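MsStt7d protein (PDB 4IX3) probably binds ATP and magnesium and transfers phosphate to protein substrates, this chain being the catalytic kinase domain of a state-transition kinase homologue. Local coordinates at residues E120-M123 / R124-T127; K147-R150 / E151-G154. All blocks are in the same frame, centred on the assembly; numbering follows the deposited sequence.

Contact 1. Residues E120-M123 / R124-T127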
# COMPACT_ATOMS: atom_id res chain seq x y z
N GLU B 120 9.65 13.40 11.37
CA GLU B 120 9.05 14.19 10.28
C GLU B 120 8.13 15.25 10.86
O GLU B 120 8.21 16.44 10.49
CB GLU B 120 8.30 13.29 9.28
CG GLU B 120 7.64 14.08 8.15
CD GLU B 120 6.78 13.15 7.31
OE1 GLU B 120 5.62 12.90 7.72
OE2 GLU B 120 7.24 12.62 6.28
N ALA B 121 7.23 14.82 11.74
CA ALA B 121 6.25 15.78 12.26
C ALA B 121 6.94 16.84 13.13
O ALA B 121 6.62 18.03 13.03
CB ALA B 121 5.16 15.02 13.04
N LEU B 122 7.94 16.44 13.94
CA LEU B 122 8.58 17.39 14.82
C LEU B 122 9.39 18.37 13.97
O LEU B 122 9.33 19.56 14.25
CB LEU B 122 9.52 16.64 15.76
CG LEU B 122 8.82 15.87 16.90
CD1 LEU B 122 9.82 14.86 17.48
CD2 LEU B 122 8.34 16.83 17.98
N MET B 123 10.15 17.88 13.00
CA MET B 123 11.02 18.79 12.24
C MET B 123 10.17 19.82 11.49
O MET B 123 10.60 20.97 11.38
CB MET B 123 11.95 18.04 11.28
CG MET B 123 11.32 17.52 10.00
SD MET B 123 12.50 16.49 9.10
CE MET B 123 11.50 16.26 7.63
N ARG B 124 8.99 19.42 11.03
CA ARG B 124 8.12 20.36 10.32
C ARG B 124 7.45 21.36 11.26
O ARG B 124 7.16 22.48 10.83
CB ARG B 124 7.13 19.61 9.43
CG ARG B 124 7.85 18.93 8.30
CD ARG B 124 6.96 18.04 7.44
NE ARG B 124 7.70 17.50 6.30
CZ ARG B 124 7.22 16.66 5.39
NH1 ARG B 124 6.00 16.15 5.55
NH2 ARG B 124 8.01 16.27 4.39
N ARG B 125 7.24 20.99 12.53
CA ARG B 125 6.77 21.94 13.54
C ARG B 125 7.89 22.95 13.83
O ARG B 125 7.64 24.14 14.00
CB ARG B 125 6.35 21.23 14.84
CG ARG B 125 4.97 20.59 14.77
CD ARG B 125 4.69 19.71 15.98
NE ARG B 125 4.72 20.49 17.22
CZ ARG B 125 5.06 20.03 18.42
NH1 ARG B 125 5.44 18.76 18.60
NH2 ARG B 125 5.05 20.86 19.46
N GLY B 126 9.12 22.48 13.85
CA GLY B 126 10.29 23.36 13.97
C GLY B 126 11.45 22.67 14.66
O GLY B 126 11.32 21.65 15.35
N THR B 127 12.63 23.27 14.52
CA THR B 127 13.83 22.79 15.22
C THR B 127 13.67 22.83 16.74
O THR B 127 14.16 21.90 17.42
CB THR B 127 15.04 23.60 14.79
OG1 THR B 127 15.25 23.31 13.40
CG2 THR B 127 16.28 23.26 15.64
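The carboxylate of E120 lies over one face of the R124 guanidinium, the two planes only 2° apart, with CD 3.6 Å from R124 NH1. CG of E120 joins it on that face, 3.6 Å above the plane and displaced toward the rim, while CE of M123 approaches the group obliquely. Because the acid oxygen lies well out of the guanidinium plane, no N-H of R124 points at it: OE2 of E120 is 3.8 Å from NH1 of R124, a long salt bridge of charges alone. Other N-H groups of R124 serve other partners: NE bonds to the carbonyl of R266 and NH2 forms a salt bridge with D268. With CG anti to the backbone N and the chain extended beyond it, E120 brings its carboxylate over the guanidinium, which the extended chain of R124 carries along the helix to the level of the acid one turn back. A serine at E120 would probably leave that face of R124 without its carboxylate and aliphatic cover, and the local positive charge less balanced. A second arginine behaves differently: R125 bends at chi3 (61°), and its NH1 comes 3.5 Å from CD2 of L122, a methyl contact made obliquely.

In the backbone, the bonds from R124 N to E120 O, at 3.1 Å, and from R125 N to A121 O continue the helix. G126 N to L122 O, at 3.0 Å and fairly straight, ends it. G126 then leaves helical geometry with phi 151°, where a side chain would jam against the preceding carbonyl, and as N-cap it starts helix 127-133. The chemistry thus implies division of labour: stacking and electrostatics join E120 to R124, whereas directional hydrogen bonds tie R124 to the region of R266 and D268.

Contact 2. Residues K147-R150 / E151-G154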
# COMPACT_ATOMS: atom_id res chain seq x y z
N LYS B 147 23.25 15.39 16.84
CA LYS B 147 22.75 14.39 17.78
C LYS B 147 21.98 13.28 17.06
O LYS B 147 22.17 12.09 17.30
CB LYS B 147 21.92 15.04 18.87
CG LYS B 147 21.46 14.05 19.95
CD LYS B 147 20.64 14.77 21.04
CE LYS B 147 20.47 13.99 22.34
NZ LYS B 147 19.63 12.77 22.11
N ALA B 148 21.05 13.69 16.18
CA ALA B 148 20.21 12.72 15.47
C ALA B 148 21.05 11.83 14.58
O ALA B 148 20.82 10.62 14.50
CB ALA B 148 19.16 13.43 14.64
N MET B 149 21.99 12.41 13.82
CA MET B 149 22.77 11.63 12.90
C MET B 149 23.69 10.66 13.64
O MET B 149 23.93 9.55 13.15
CB MET B 149 23.51 12.49 11.87
CG MET B 149 22.62 13.18 10.85
SD MET B 149 21.54 12.08 9.89
CE MET B 149 22.81 11.14 9.03
N ARG B 150 24.23 11.08 14.78
CA ARG B 150 25.10 10.15 15.50
C ARG B 150 24.26 8.94 15.93
O ARG B 150 24.73 7.79 15.81
CB ARG B 150 25.69 10.87 16.73
CG ARG B 150 26.71 10.03 17.49
CD ARG B 150 27.22 10.74 18.74
NE ARG B 150 28.03 11.92 18.43
CZ ARG B 150 27.64 13.18 18.61
NH1 ARG B 150 26.42 13.42 19.10
NH2 ARG B 150 28.50 14.17 18.36
N GLU B 151 23.03 9.21 16.41
CA GLU B 151 22.17 8.09 16.84
C GLU B 151 21.71 7.22 15.67
O GLU B 151 21.76 5.99 15.72
CB GLU B 151 20.98 8.67 17.61
CG GLU B 151 21.43 9.28 18.92
CD GLU B 151 20.40 10.15 19.59
OE1 GLU B 151 20.74 10.73 20.67
OE2 GLU B 151 19.25 10.33 19.08
N LEU B 152 21.29 7.85 14.59
CA LEU B 152 20.83 7.11 13.42
C LEU B 152 21.95 6.28 12.78
O LEU B 152 21.77 5.09 12.48
CB LEU B 152 20.31 8.10 12.37
CG LEU B 152 19.89 7.44 11.03
CD1 LEU B 152 18.81 6.37 11.22
CD2 LEU B 152 19.39 8.56 10.10
N LEU B 153 23.13 6.89 12.55
CA LEU B 153 24.20 6.19 11.92
C LEU B 153 24.68 5.05 12.86
O LEU B 153 25.04 3.97 12.37
CB LEU B 153 25.36 7.10 11.53
CG LEU B 153 25.02 8.11 10.45
CD1 LEU B 153 26.15 9.14 10.39
CD2 LEU B 153 24.84 7.43 9.12
N GLY B 154 24.71 5.29 14.20
CA GLY B 154 25.16 4.20 15.09
C GLY B 154 24.17 3.03 15.03
O GLY B 154 24.58 1.89 15.00
O HOH W 1 17.68 12.38 19.97
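Four successive i to i+4 bonds, from E151 N to K147 O through G154 N to R150 O, keep the backbone regularly alpha-helical, with N-H...O angles between 152° and 166°. On the side chains the same four-residue spacing joins K147 to E151. NZ of K147 donates to OE1 of E151 at 2.7 Å, using the syn lone pair of that oxygen, so charge and hydrogen bond coincide. The lysine reaches it by turning at its last torsion (chi4 -67°) after an otherwise extended chain, while its CG passes 3.5 Å from the same OE1. A water closes a ring on the pair: it accepts from K147 NZ at 2.9 Å and donates to E151 OE2 at 2.7 Å. Both ends have further partners, the ammonium bonding to the carbonyl of M134 and OE2 accepting the backbone N-H of L184. The carboxylate is therefore gripped through both oxygens, which should fix its rotation and favour its charged form.

On the apolar side, M149 is folded at chi2 and chi3, bringing SD 4.1 Å from CD2 of L152 and CE 4.0 Å from CG of L153. The first pair run side by side; the second cross at a slant. These buried residues face helix 246-261, with M149 on M257, L152 on V256 and L153 on A253, and L152 also meets L186 of strand 183-186. G154 sits where a beta carbon would come tightly against R150 O, 3.2 Å away. The charged pair thus ties the helix to M134 and L184, while the apolar residues pack on helix 246-261. Leading toward strand 164-165 and the magnesium ligand D168, helix 141-161 matches the long central helix of the C-terminal lobe in the protein kinase fold, alpha-E in the usual nomenclature.

In the fold
Contact 1 precedes contact 2 along the chain, and both belong to the helical C-terminal lobe of the kinase domain. Their centres lie about 17 Å apart and their nearest atoms about 9 Å, without touching. Helix 119-125 carries contact 1 and helix 141-161 contact 2; helix 127-133 comes between them in sequence, and T127 at its start is hydrogen-bonded to E141, the first residue of the longer helix. Each contact also has a side chain about 8 Å from that of N173, which can bind a magnesium ion that is absent from that site in this model: E120 in the first, L152 in the second. Both helices thus lie near the magnesium-binding region, though neither of these residues is an ion ligand.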